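Local coordinates for uncharacterized protein (Uncultured organism, PDB 5IBZ) that is a putative cyclase of the lyase type, assigned to a family of arylformamidase-like enzymes, and binds acetylphosphate in the crystal, at residues Ala43-Thr49 / Arg297-Phe301; Val162-Lys168 / Asp182-Leu187; Leu194-Leu200 / Gln240-Gly244; Thr204-Trp210 / Phe221-Thr227. All blocks are in the same frame, centred on the assembly; numbering follows the deposited sequence. Where two conformers were deposited one is given.

Contact 1. Residues Ala43-Thr49 / Arg297-Phe301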
loop_
_atom_site.group_PDB
_atom_site.type_symbol
_atom_site.label_atom_id
_atom_site.label_comp_id
_atom_site.label_asym_id
_atom_site.label_seq_id
_atom_site.Cartn_x
_atom_site.Cartn_y
_atom_site.Cartn_z
ATOM N N ALA B 43 21.082 -0.982 -33.215
ATOM C CA ALA B 43 21.456 -1.256 -31.843
ATOM C C ALA B 43 21.640 -2.756 -31.622
ATOM O O ALA B 43 22.562 -3.190 -30.921
ATOM C CB ALA B 43 20.400 -0.698 -30.895
ATOM N N ALA B 44 20.766 -3.558 -32.222
ATOM C CA ALA B 44 20.857 -5.009 -32.087
ATOM C C ALA B 44 22.174 -5.555 -32.610
ATOM O O ALA B 44 22.653 -6.597 -32.139
ATOM C CB ALA B 44 19.713 -5.686 -32.798
ATOM N N ARG B 45 22.771 -4.898 -33.604
ATOM C CA ARG B 45 24.042 -5.366 -34.159
ATOM C C ARG B 45 25.189 -5.194 -33.153
ATOM O O ARG B 45 26.280 -5.757 -33.325
ATOM C CB ARG B 45 24.361 -4.624 -35.467
ATOM C CG ARG B 45 23.341 -4.831 -36.591
ATOM C CD ARG B 45 23.265 -6.275 -37.115
ATOM N NE ARG B 45 22.530 -7.209 -36.267
ATOM C CZ ARG B 45 21.210 -7.252 -36.106
ATOM N NH1 ARG B 45 20.698 -8.172 -35.311
ATOM N NH2 ARG B 45 20.399 -6.370 -36.685
ATOM N N LEU B 46 24.947 -4.419 -32.100
ATOM C CA LEU B 46 25.954 -4.265 -31.038
ATOM C C LEU B 46 25.970 -5.445 -30.062
ATOM O O LEU B 46 26.853 -5.522 -29.195
ATOM C CB LEU B 46 25.723 -2.976 -30.247
ATOM C CG LEU B 46 25.754 -1.718 -31.093
ATOM C CD1 LEU B 46 25.479 -0.504 -30.205
ATOM C CD2 LEU B 46 27.072 -1.585 -31.834
ATOM N N ILE B 47 25.015 -6.358 -30.199
ATOM C CA ILE B 47 24.990 -7.556 -29.366
ATOM C C ILE B 47 25.927 -8.578 -30.033
ATOM O O ILE B 47 25.533 -9.361 -30.913
ATOM C CB ILE B 47 23.563 -8.107 -29.172
ATOM C CG1 ILE B 47 22.679 -7.035 -28.506
ATOM C CG2 ILE B 47 23.587 -9.353 -28.297
ATOM C CD1 ILE B 47 21.220 -7.402 -28.348
ATOM N N GLN B 48 27.184 -8.555 -29.605
ATOM C CA GLN B 48 28.253 -9.334 -30.206
ATOM C C GLN B 48 28.809 -10.404 -29.260
ATOM O O GLN B 48 29.302 -11.449 -29.693
ATOM C CB GLN B 48 29.358 -8.369 -30.650
ATOM C CG GLN B 48 28.858 -7.384 -31.713
ATOM C CD GLN B 48 29.739 -6.165 -31.912
ATOM O OE1 GLN B 48 30.824 -6.051 -31.337
ATOM N NE2 GLN B 48 29.268 -5.239 -32.746
ATOM N N THR B 49 28.781 -10.095 -27.966
ATOM C CA THR B 49 29.320 -10.991 -26.949
ATOM C C THR B 49 28.248 -11.639 -26.076
ATOM O O THR B 49 28.489 -12.680 -25.458
ATOM C CB THR B 49 30.301 -10.270 -26.005
ATOM O OG1 THR B 49 29.588 -9.293 -25.231
ATOM C CG2 THR B 49 31.418 -9.608 -26.778
ATOM N N ARG B 297 34.189 -0.614 -25.200
ATOM C CA ARG B 297 32.917 -0.413 -25.890
ATOM C C ARG B 297 31.919 0.228 -24.969
ATOM O O ARG B 297 31.513 -0.387 -23.996
ATOM C CB ARG B 297 32.360 -1.737 -26.381
ATOM C CG ARG B 297 33.240 -2.457 -27.383
ATOM C CD ARG B 297 32.587 -3.752 -27.822
ATOM N NE ARG B 297 31.281 -3.518 -28.434
ATOM C CZ ARG B 297 30.238 -4.344 -28.354
ATOM N NH1 ARG B 297 30.314 -5.495 -27.691
ATOM N NH2 ARG B 297 29.111 -4.012 -28.962
ATOM N N TYR B 298 31.529 1.465 -25.270
ATOM C CA TYR B 298 30.582 2.203 -24.442
ATOM C C TYR B 298 29.184 2.315 -25.070
ATOM O O TYR B 298 28.281 2.919 -24.487
ATOM C CB TYR B 298 31.139 3.592 -24.170
ATOM C CG TYR B 298 32.306 3.576 -23.212
ATOM C CD1 TYR B 298 33.594 3.312 -23.642
ATOM C CD2 TYR B 298 32.092 3.831 -21.874
ATOM C CE1 TYR B 298 34.645 3.306 -22.719
ATOM C CE2 TYR B 298 33.117 3.833 -20.974
ATOM C CZ TYR B 298 34.370 3.553 -21.386
ATOM O OH TYR B 298 35.366 3.554 -20.431
ATOM N N GLU B 299 29.037 1.754 -26.273
ATOM C CA GLU B 299 27.756 1.723 -26.975
ATOM C C GLU B 299 27.204 0.317 -26.942
ATOM O O GLU B 299 27.934 -0.655 -27.168
ATOM C CB GLU B 299 27.898 2.193 -28.427
ATOM C CG GLU B 299 28.467 3.595 -28.583
ATOM C CD GLU B 299 29.886 3.608 -29.134
ATOM O OE1 GLU B 299 30.536 2.545 -29.148
ATOM O OE2 GLU B 299 30.352 4.690 -29.565
ATOM N N PHE B 300 25.915 0.189 -26.641
ATOM C CA PHE B 300 25.334 -1.132 -26.443
ATOM C C PHE B 300 23.851 -1.137 -26.761
ATOM O O PHE B 300 23.249 -0.087 -27.036
ATOM C CB PHE B 300 25.546 -1.589 -25.001
ATOM C CG PHE B 300 25.221 -0.519 -23.993
ATOM C CD1 PHE B 300 23.928 -0.325 -23.558
ATOM C CD2 PHE B 300 26.208 0.320 -23.523
ATOM C CE1 PHE B 300 23.637 0.664 -22.655
ATOM C CE2 PHE B 300 25.922 1.310 -22.624
ATOM C CZ PHE B 300 24.630 1.491 -22.192
ATOM N N PHE B 301 23.273 -2.330 -26.752
ATOM C CA PHE B 301 21.824 -2.464 -26.864
ATOM C C PHE B 301 21.251 -2.312 -25.463
ATOM O O PHE B 301 21.743 -2.915 -24.517
ATOM C CB PHE B 301 21.439 -3.807 -27.497
ATOM C CG PHE B 301 19.960 -4.020 -27.673
ATOM C CD1 PHE B 301 19.191 -4.561 -26.646
ATOM C CD2 PHE B 301 19.359 -3.709 -28.872
ATOM C CE1 PHE B 301 17.826 -4.782 -26.834
ATOM C CE2 PHE B 301 17.990 -3.909 -29.057
ATOM C CZ PHE B 301 17.236 -4.457 -28.036
#
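F301 lays its aromatic side chain against the last residues of helix 37-44: its CD2 comes 3.8 Å from A43 CB and 3.6 Å from A44 N, so the backbone of A43 and A44 meets the ring edge, while I47 CG1 packs 3.6 Å from F301 CB. L46 fills the next space along the strand, its CD1 3.7 Å from F300 N and 4.0 Å from E299 CB, so that it covers both the strand backbone and the root of a side chain. A type I turn from A44 to I47, closed by I47 N to A44 O at 3.1 Å, leaves the L46 carbonyl to be met from outside. R297 supplies the donor: its NH2 gives a nearly straight hydrogen bond to L46 O at 2.7 Å, and Q48 OE1 lies over one guanidinium face, 3.5 Å from R297 CZ. R297 NH1 also forms a salt bridge with the terminal carboxylate of K323. Beyond F301 and I47 lies a second subunit, whose own F301 meets this ring and whose R45 hydrogen-bonds to I47 O. An arginine bound to a main-chain carbonyl of a type I turn thus ties the connection after helix 37-44 to strand 299-303 of the mixed sheet, beside a subunit interface.

Contact 2. Residues Val162-Lys168 / Asp182-Leu187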
loop_
_atom_site.group_PDB
_atom_site.type_symbol
_atom_site.label_atom_id
_atom_site.label_comp_id
_atom_site.label_asym_id
_atom_site.label_seq_id
_atom_site.Cartn_x
_atom_site.Cartn_y
_atom_site.Cartn_z
ATOM N N VAL B 162 28.343 7.382 -20.757
ATOM C CA VAL B 162 29.412 8.349 -20.600
ATOM C C VAL B 162 29.834 8.351 -19.123
ATOM O O VAL B 162 29.062 8.714 -18.221
ATOM C CB VAL B 162 28.988 9.753 -21.120
ATOM C CG1 VAL B 162 27.783 10.324 -20.378
ATOM C CG2 VAL B 162 30.160 10.701 -21.108
ATOM N N ASP B 163 31.061 7.909 -18.893
ATOM C CA ASP B 163 31.574 7.716 -17.545
ATOM C C ASP B 163 32.271 8.984 -17.112
ATOM O O ASP B 163 33.473 9.146 -17.264
ATOM C CB ASP B 163 32.500 6.518 -17.493
ATOM C CG ASP B 163 32.835 6.093 -16.070
ATOM O OD1 ASP B 163 32.626 6.894 -15.133
ATOM O OD2 ASP B 163 33.333 4.948 -15.918
ATOM N N ILE B 164 31.494 9.903 -16.573
ATOM C CA ILE B 164 32.044 11.192 -16.180
ATOM C C ILE B 164 32.985 11.028 -14.984
ATOM O O ILE B 164 34.000 11.716 -14.885
ATOM C CB ILE B 164 30.918 12.193 -15.870
ATOM C CG1 ILE B 164 30.058 12.441 -17.123
ATOM C CG2 ILE B 164 31.501 13.511 -15.381
ATOM C CD1 ILE B 164 30.779 13.154 -18.247
ATOM N N VAL B 165 32.670 10.092 -14.090
ATOM C CA VAL B 165 33.542 9.802 -12.947
ATOM C C VAL B 165 34.956 9.463 -13.446
ATOM O O VAL B 165 35.945 10.049 -12.983
ATOM C CB VAL B 165 32.955 8.658 -12.064
ATOM C CG1 VAL B 165 33.959 8.162 -11.051
ATOM C CG2 VAL B 165 31.682 9.135 -11.350
ATOM N N ARG B 166 35.075 8.549 -14.399
ATOM C CA ARG B 166 36.412 8.164 -14.868
ATOM C C ARG B 166 37.066 9.281 -15.686
ATOM O O ARG B 166 38.281 9.457 -15.637
ATOM C CB ARG B 166 36.363 6.866 -15.689
ATOM C CG ARG B 166 36.410 5.616 -14.825
ATOM C CD ARG B 166 36.474 4.328 -15.652
ATOM N NE ARG B 166 36.680 3.168 -14.781
ATOM C CZ ARG B 166 35.710 2.532 -14.122
ATOM N NH1 ARG B 166 34.431 2.916 -14.254
ATOM N NH2 ARG B 166 36.012 1.496 -13.335
ATOM N N PHE B 167 36.265 10.021 -16.446
ATOM C CA PHE B 167 36.793 11.151 -17.199
ATOM C C PHE B 167 37.457 12.176 -16.258
ATOM O O PHE B 167 38.491 12.771 -16.604
ATOM C CB PHE B 167 35.678 11.817 -18.017
ATOM C CG PHE B 167 36.122 13.076 -18.721
ATOM C CD1 PHE B 167 37.064 13.014 -19.724
ATOM C CD2 PHE B 167 35.577 14.307 -18.387
ATOM C CE1 PHE B 167 37.474 14.161 -20.372
ATOM C CE2 PHE B 167 36.006 15.464 -19.029
ATOM C CZ PHE B 167 36.935 15.372 -20.026
ATOM N N LYS B 168 36.872 12.359 -15.073
ATOM C CA LYS B 168 37.373 13.322 -14.094
ATOM C C LYS B 168 38.333 12.682 -13.080
ATOM O O LYS B 168 38.627 13.255 -12.034
ATOM C CB LYS B 168 36.203 13.988 -13.373
ATOM C CG LYS B 168 35.305 14.839 -14.279
ATOM C CD LYS B 168 36.004 16.119 -14.689
ATOM C CE LYS B 168 35.073 17.076 -15.377
ATOM N NZ LYS B 168 35.760 18.393 -15.614
ATOM N N ASP B 182 32.272 18.627 -20.413
ATOM C CA ASP B 182 32.562 17.349 -19.746
ATOM C C ASP B 182 32.005 16.174 -20.540
ATOM O O ASP B 182 32.674 15.144 -20.744
ATOM C CB ASP B 182 31.957 17.294 -18.343
ATOM C CG ASP B 182 32.549 18.277 -17.388
ATOM O OD1 ASP B 182 33.724 18.699 -17.567
ATOM O OD2 ASP B 182 31.831 18.577 -16.400
ATOM N N LEU B 183 30.756 16.303 -20.980
ATOM C CA LEU B 183 30.110 15.228 -21.721
ATOM C C LEU B 183 30.828 14.975 -23.055
ATOM O O LEU B 183 31.124 13.837 -23.404
ATOM C CB LEU B 183 28.636 15.559 -21.944
ATOM C CG LEU B 183 27.791 15.529 -20.673
ATOM C CD1 LEU B 183 26.486 16.262 -20.889
ATOM C CD2 LEU B 183 27.529 14.099 -20.235
ATOM N N GLU B 184 31.133 16.038 -23.800
ATOM C CA GLU B 184 31.845 15.873 -25.074
ATOM C C GLU B 184 33.268 15.351 -24.867
ATOM O O GLU B 184 33.767 14.535 -25.653
ATOM C CB GLU B 184 31.867 17.197 -25.843
ATOM C CG GLU B 184 30.484 17.636 -26.223
ATOM C CD GLU B 184 30.475 18.707 -27.302
ATOM O OE1 GLU B 184 30.969 19.824 -27.038
ATOM O OE2 GLU B 184 29.971 18.422 -28.409
ATOM N N GLY B 185 33.898 15.799 -23.788
ATOM C CA GLY B 185 35.264 15.415 -23.489
ATOM C C GLY B 185 35.349 13.951 -23.127
ATOM O O GLY B 185 36.284 13.250 -23.533
ATOM N N ALA B 186 34.390 13.495 -22.335
ATOM C CA ALA B 186 34.359 12.095 -21.935
ATOM C C ALA B 186 34.070 11.184 -23.118
ATOM O O ALA B 186 34.711 10.158 -23.297
ATOM C CB ALA B 186 33.333 11.889 -20.840
ATOM N N LEU B 187 33.096 11.560 -23.932
ATOM C CA LEU B 187 32.794 10.784 -25.124
ATOM C C LEU B 187 34.008 10.722 -26.062
ATOM O O LEU B 187 34.306 9.678 -26.624
ATOM C CB LEU B 187 31.579 11.372 -25.846
ATOM C CG LEU B 187 30.257 11.102 -25.131
ATOM C CD1 LEU B 187 29.164 12.032 -25.620
ATOM C CD2 LEU B 187 29.845 9.651 -25.340
#
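V162, near the end of strand 158-163, starts the contact by pointing at helix 180-190: its CG2 lies 3.4 Å from A186 CB and 4.0 Å from L187 CG, and its CG1 3.8 Å from L183 CD2. D163 takes no part across the gap, its carboxylate leading off from the helix, and instead organises its own segment. It is the N-cap of the short helix 164-167, with OD1 accepting from R166 N at 3.0 Å and OD2 held by R166 NH1 at 2.8 Å in a salt bridge; R203 of the adjacent strand forms another with OD1. I164 then sends CD1 back toward the longer helix, to 3.9 Å from both L183 CD2 and A186 CB. Further on, F167 lays a ring face over the helix backbone, with CE1 3.5 Å from G185 C and CD1 3.6 Å from A186 CA. This closeness depends on G185, since a CB there would clash with the ring. K168, just past the short helix, finishes the segment with a salt bridge from NZ to D182 OD1 at 2.8 Å, and the Y176 hydroxyl is hydrogen-bonded to both K168 NZ and D182 OD2. Small residues on one helix face, covered by V162 of the strand and the helical turn after it, illustrate the packing of a beta-alpha-beta crossover: strand 158-163, helix 180-190 and the neighbouring parallel strand 199-203.

Contact 3. Residues Leu194-Leu200 / Gln240-Gly244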
loop_
_atom_site.group_PDB
_atom_site.type_symbol
_atom_site.label_atom_id
_atom_site.label_comp_id
_atom_site.label_asym_id
_atom_site.label_seq_id
_atom_site.Cartn_x
_atom_site.Cartn_y
_atom_site.Cartn_z
ATOM N N LEU B 194 27.826 9.531 -30.481
ATOM C CA LEU B 194 26.372 9.476 -30.287
ATOM C C LEU B 194 25.669 9.516 -31.613
ATOM O O LEU B 194 26.167 10.113 -32.582
ATOM C CB LEU B 194 25.872 10.643 -29.446
ATOM C CG LEU B 194 26.398 10.719 -28.027
ATOM C CD1 LEU B 194 25.818 11.936 -27.355
ATOM C CD2 LEU B 194 26.050 9.464 -27.263
ATOM N N LEU B 195 24.488 8.910 -31.643
ATOM C CA LEU B 195 23.616 8.934 -32.808
ATOM C C LEU B 195 22.206 9.325 -32.408
ATOM O O LEU B 195 21.782 9.077 -31.279
ATOM C CB LEU B 195 23.562 7.571 -33.494
ATOM C CG LEU B 195 24.854 7.083 -34.143
ATOM C CD1 LEU B 195 24.678 5.627 -34.524
ATOM C CD2 LEU B 195 25.235 7.921 -35.342
ATOM N N PRO B 196 21.444 9.882 -33.353
ATOM C CA PRO B 196 20.043 10.161 -33.066
ATOM C C PRO B 196 19.299 8.927 -32.559
ATOM O O PRO B 196 19.538 7.800 -33.033
ATOM C CB PRO B 196 19.504 10.635 -34.429
ATOM C CG PRO B 196 20.673 11.197 -35.103
ATOM C CD PRO B 196 21.838 10.365 -34.688
ATOM N N GLY B 197 18.439 9.136 -31.562
ATOM C CA GLY B 197 17.688 8.069 -30.934
ATOM C C GLY B 197 18.373 7.445 -29.714
ATOM O O GLY B 197 17.749 6.692 -28.981
ATOM N N ASP B 198 19.653 7.746 -29.502
ATOM C CA ASP B 198 20.370 7.129 -28.393
ATOM C C ASP B 198 19.744 7.498 -27.057
ATOM O O ASP B 198 19.174 8.577 -26.877
ATOM C CB ASP B 198 21.843 7.551 -28.357
ATOM C CG ASP B 198 22.698 6.870 -29.398
ATOM O OD1 ASP B 198 22.216 5.939 -30.101
ATOM O OD2 ASP B 198 23.888 7.282 -29.507
ATOM N N ILE B 199 19.847 6.570 -26.119
ATOM C CA ILE B 199 19.624 6.846 -24.720
ATOM C C ILE B 199 20.992 7.043 -24.077
ATOM O O ILE B 199 21.827 6.143 -24.120
ATOM C CB ILE B 199 18.866 5.699 -24.060
ATOM C CG1 ILE B 199 17.443 5.643 -24.631
ATOM C CG2 ILE B 199 18.810 5.872 -22.550
ATOM C CD1 ILE B 199 16.777 4.318 -24.469
ATOM N N LEU B 200 21.225 8.215 -23.503
ATOM C CA LEU B 200 22.477 8.539 -22.842
ATOM C C LEU B 200 22.407 8.175 -21.373
ATOM O O LEU B 200 21.483 8.555 -20.677
ATOM C CB LEU B 200 22.774 10.012 -23.010
ATOM C CG LEU B 200 24.120 10.461 -22.448
ATOM C CD1 LEU B 200 25.288 9.916 -23.275
ATOM C CD2 LEU B 200 24.177 11.976 -22.409
ATOM N N GLN B 240 21.790 16.529 -30.262
ATOM C CA GLN B 240 22.166 15.132 -30.445
ATOM C C GLN B 240 20.962 14.212 -30.669
ATOM O O GLN B 240 21.134 13.027 -30.964
ATOM C CB GLN B 240 22.974 14.647 -29.236
ATOM C CG GLN B 240 24.338 15.331 -29.081
ATOM C CD GLN B 240 25.268 15.029 -30.237
ATOM O OE1 GLN B 240 25.314 13.905 -30.731
ATOM N NE2 GLN B 240 26.016 16.026 -30.677
ATOM N N ARG B 241 19.755 14.753 -30.563
ATOM C CA ARG B 241 18.525 14.013 -30.838
ATOM C C ARG B 241 18.462 12.752 -29.975
ATOM O O ARG B 241 18.036 11.684 -30.417
ATOM C CB ARG B 241 18.400 13.710 -32.337
ATOM C CG ARG B 241 18.100 14.972 -33.141
ATOM C CD ARG B 241 17.878 14.662 -34.625
ATOM N NE ARG B 241 19.133 14.460 -35.335
ATOM C CZ ARG B 241 19.232 14.051 -36.604
ATOM N NH1 ARG B 241 18.148 13.740 -37.301
ATOM N NH2 ARG B 241 20.430 13.923 -37.165
ATOM N N LEU B 242 18.874 12.901 -28.717
ATOM C CA LEU B 242 18.707 11.852 -27.712
ATOM C C LEU B 242 17.239 11.645 -27.358
ATOM O O LEU B 242 16.480 12.598 -27.275
ATOM C CB LEU B 242 19.487 12.194 -26.443
ATOM C CG LEU B 242 20.954 12.506 -26.685
ATOM C CD1 LEU B 242 21.624 12.889 -25.408
ATOM C CD2 LEU B 242 21.660 11.325 -27.311
ATOM N N ALA B 243 16.850 10.401 -27.106
ATOM C CA ALA B 243 15.487 10.075 -26.683
ATOM C C ALA B 243 15.280 10.246 -25.184
ATOM O O ALA B 243 14.172 10.538 -24.728
ATOM C CB ALA B 243 15.148 8.650 -27.069
ATOM N N GLY B 244 16.338 10.003 -24.428
ATOM C CA GLY B 244 16.258 10.052 -22.976
ATOM C C GLY B 244 17.641 10.156 -22.391
ATOM O O GLY B 244 18.619 9.773 -23.035
HETATM O O HOH W 1 27.313 12.771 -32.279
#
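The two backbones run side by side in the same direction, joined by three hydrogen bonds spaced along them. G197 N donates to R241 O at 2.8 Å, A243 N to D198 O at 3.0 Å, and L200 N to G244 O at 3.1 Å. The first comes from a type II turn, L195 to D198, in which G197 has the positive phi that suits glycine; its partner R241 also has positive phi and ends helix 233-239 in a Schellman motif. A type II turn and a helix-ending Schellman motif thus lie next to each other before the chains enter strands 199-203 and 244-247. D198 braces the turn from within, its OD2 accepting from L195 N at 2.8 Å and also forming a salt bridge with R158 of the next strand. Among the side chains, L242 is central: its CD1 packs 3.9 Å from L200 CB and its CD2 4.2 Å from L194 CD1. L194 and L200 also touch W236 of helix 233-239. At the outer end P196 CG sits over one face of the R241 guanidinium, 3.4 Å from NH2, and a water donates to both L194 O at 2.9 Å and Q240 OE1 at 2.8 Å. Strand 199-203, helix 233-239 and the neighbouring parallel strand 244-247 form a beta-alpha-beta crossover, and this contact joins the starts of its two strands.

Contact 4. Residues Thr204-Trp210 / Phe221-Thr227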
loop_
_atom_site.group_PDB
_atom_site.type_symbol
_atom_site.label_atom_id
_atom_site.label_comp_id
_atom_site.label_asym_id
_atom_site.label_seq_id
_atom_site.Cartn_x
_atom_site.Cartn_y
_atom_site.Cartn_z
ATOM N N THR B 204 27.735 9.361 -12.643
ATOM C CA THR B 204 28.126 10.396 -11.683
ATOM C C THR B 204 28.717 9.839 -10.391
ATOM O O THR B 204 29.335 10.572 -9.601
ATOM C CB THR B 204 26.939 11.259 -11.236
ATOM O OG1 THR B 204 26.158 10.537 -10.270
ATOM C CG2 THR B 204 26.084 11.692 -12.398
ATOM N N GLY B 205 28.477 8.558 -10.163
ATOM C CA GLY B 205 28.970 7.865 -8.980
ATOM C C GLY B 205 28.126 8.060 -7.730
ATOM O O GLY B 205 28.378 7.416 -6.713
ATOM N N LEU B 206 27.128 8.941 -7.776
ATOM C CA LEU B 206 26.497 9.368 -6.528
ATOM C C LEU B 206 25.846 8.200 -5.769
ATOM O O LEU B 206 26.039 8.068 -4.545
ATOM C CB LEU B 206 25.475 10.480 -6.792
ATOM C CG LEU B 206 24.833 11.066 -5.528
ATOM C CD1 LEU B 206 25.864 11.762 -4.661
ATOM C CD2 LEU B 206 23.658 12.009 -5.833
ATOM N N VAL B 207 25.102 7.341 -6.467
ATOM C CA VAL B 207 24.401 6.249 -5.801
ATOM C C VAL B 207 25.385 5.233 -5.184
ATOM O O VAL B 207 25.030 4.493 -4.252
ATOM C CB VAL B 207 23.419 5.536 -6.775
ATOM C CG1 VAL B 207 24.170 4.808 -7.860
ATOM C CG2 VAL B 207 22.500 4.602 -6.040
ATOM N N GLU B 208 26.637 5.243 -5.639
ATOM C CA GLU B 208 27.645 4.304 -5.133
ATOM C C GLU B 208 28.102 4.662 -3.725
ATOM O O GLU B 208 28.836 3.889 -3.086
ATOM C CB GLU B 208 28.846 4.253 -6.083
ATOM C CG GLU B 208 28.474 3.724 -7.460
ATOM C CD GLU B 208 29.571 3.886 -8.528
ATOM O OE1 GLU B 208 30.745 4.143 -8.168
ATOM O OE2 GLU B 208 29.235 3.722 -9.722
ATOM N N SER B 209 27.677 5.827 -3.251
ATOM C CA SER B 209 28.024 6.278 -1.907
ATOM C C SER B 209 26.897 6.083 -0.890
ATOM O O SER B 209 27.108 6.279 0.299
ATOM C CB SER B 209 28.440 7.759 -1.934
ATOM O OG SER B 209 27.344 8.651 -2.169
ATOM N N TRP B 210 25.721 5.666 -1.338
ATOM C CA TRP B 210 24.545 5.654 -0.465
ATOM C C TRP B 210 24.514 4.507 0.542
ATOM O O TRP B 210 24.205 4.703 1.725
ATOM C CB TRP B 210 23.276 5.589 -1.325
ATOM C CG TRP B 210 22.037 5.238 -0.550
ATOM C CD1 TRP B 210 21.477 3.998 -0.394
ATOM C CD2 TRP B 210 21.205 6.142 0.177
ATOM N NE1 TRP B 210 20.354 4.080 0.382
ATOM C CE2 TRP B 210 20.160 5.386 0.740
ATOM C CE3 TRP B 210 21.243 7.517 0.407
ATOM C CZ2 TRP B 210 19.173 5.958 1.525
ATOM C CZ3 TRP B 210 20.264 8.080 1.179
ATOM C CH2 TRP B 210 19.237 7.301 1.726
ATOM N N PHE B 221 22.483 13.226 3.322
ATOM C CA PHE B 221 22.650 12.978 1.895
ATOM C C PHE B 221 21.710 13.861 1.081
ATOM O O PHE B 221 22.083 14.410 0.036
ATOM C CB PHE B 221 22.384 11.493 1.617
ATOM C CG PHE B 221 22.570 11.044 0.170
ATOM C CD1 PHE B 221 23.778 10.507 -0.265
ATOM C CD2 PHE B 221 21.509 11.049 -0.709
ATOM C CE1 PHE B 221 23.926 10.044 -1.589
ATOM C CE2 PHE B 221 21.651 10.597 -2.015
ATOM C CZ PHE B 221 22.857 10.092 -2.452
ATOM N N PHE B 222 20.482 14.002 1.560
ATOM C CA PHE B 222 19.485 14.742 0.788
ATOM C C PHE B 222 19.412 16.224 1.126
ATOM O O PHE B 222 18.727 16.978 0.439
ATOM C CB PHE B 222 18.128 14.084 0.960
ATOM C CG PHE B 222 17.997 12.827 0.152
ATOM C CD1 PHE B 222 17.902 12.902 -1.224
ATOM C CD2 PHE B 222 18.024 11.588 0.749
ATOM C CE1 PHE B 222 17.811 11.763 -1.993
ATOM C CE2 PHE B 222 17.925 10.426 -0.029
ATOM C CZ PHE B 222 17.816 10.529 -1.393
ATOM N N LEU B 223 20.144 16.645 2.149
ATOM C CA LEU B 223 20.169 18.043 2.565
ATOM C C LEU B 223 21.280 18.841 1.897
ATOM O O LEU B 223 21.295 20.061 1.968
ATOM C CB LEU B 223 20.338 18.144 4.082
ATOM C CG LEU B 223 19.201 17.539 4.913
ATOM C CD1 LEU B 223 19.549 17.531 6.385
ATOM C CD2 LEU B 223 17.913 18.293 4.680
ATOM N N ASN B 224 22.231 18.159 1.285
ATOM C CA ASN B 224 23.367 18.872 0.761
ATOM C C ASN B 224 23.405 18.773 -0.767
ATOM O O ASN B 224 22.625 18.053 -1.363
ATOM C CB ASN B 224 24.629 18.361 1.452
ATOM C CG ASN B 224 24.717 18.845 2.908
ATOM O OD1 ASN B 224 25.169 19.963 3.172
ATOM N ND2 ASN B 224 24.254 18.021 3.848
ATOM N N PRO B 225 24.247 19.593 -1.403
ATOM C CA PRO B 225 24.250 19.601 -2.870
ATOM C C PRO B 225 24.573 18.243 -3.467
ATOM O O PRO B 225 25.299 17.472 -2.851
ATOM C CB PRO B 225 25.355 20.596 -3.228
ATOM C CG PRO B 225 25.543 21.409 -2.034
ATOM C CD PRO B 225 25.228 20.531 -0.854
HETATM N N MSE B 226 24.038 17.983 -4.651
HETATM C CA MSE B 226 24.237 16.702 -5.328
HETATM C C MSE B 226 24.691 16.912 -6.766
HETATM O O MSE B 226 24.095 17.698 -7.501
HETATM C CB MSE B 226 22.949 15.880 -5.283
HETATM C CG MSE B 226 22.605 15.415 -3.886
HETATM SE SE MSE B 226 20.936 14.400 -3.847
HETATM C CE MSE B 226 19.770 15.884 -4.179
ATOM N N THR B 227 25.754 16.211 -7.161
ATOM C CA THR B 227 26.295 16.321 -8.514
ATOM C C THR B 227 25.266 15.940 -9.583
ATOM O O THR B 227 24.447 15.045 -9.392
ATOM C CB THR B 227 27.557 15.438 -8.683
ATOM O OG1 THR B 227 28.112 15.622 -9.993
ATOM C CG2 THR B 227 27.247 13.973 -8.489
#
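Aromatic contacts dominate one end. W210 presents the edge of its six-membered ring to the face of F221 in a T-shaped pair, with centroids 5.0 Å apart and planes at 77°; F222 joins obliquely, its CE2 3.5 Å from W210 CZ3, and completes a three-ring cluster. Aliphatic packing carries the contact onward: L206 CG lies 3.8 Å from F221 CZ, L206 CD2 4.0 Å from CB of selenomethionine M226, and T204 CB 3.9 Å from T227 CG2. Side-chain hydrogen bonds of the first segment include an ST turn, in which T204 OG1 accepts from L206 N at 3.1 Å, and the bond that S209 OG donates to L206 O at 2.8 Å. Other polar ends find partners beyond the pair: W210 NE1 bonds to N62 and T227 OG1 to Y176. M226 brings this contact near the ligand, its side chain about 7 Å from bound acetylphosphate. With no hydrogen bond crossing between the segments, apolar and aromatic fit holds this connection together.

How the contacts relate
Three of the contacts meet one mixed sheet, in which strands 299-303, 158-163, 199-203 and 244-247 lie side by side. Contact 1 involves the first of these, contact 2 the second and contact 3 the last two. Along the chain, contact 1 encloses the others; contact 2 closes before contact 3 opens, and contact 4 is nested within contact 3. Contacts 2 and 3, with centres 16 Å apart, touch where L187 CD1 lies 3.8 Å from L194 CD1. Contact 4, about 18 Å from contact 2 and 30 Å from contact 1 between centres, follows strand 199-203, touching contact 2 through V165 and T204. A general principle emerges: successive crossovers build the sheet's parallel centre, while contact 1 brings an early helix and loop against a late strand.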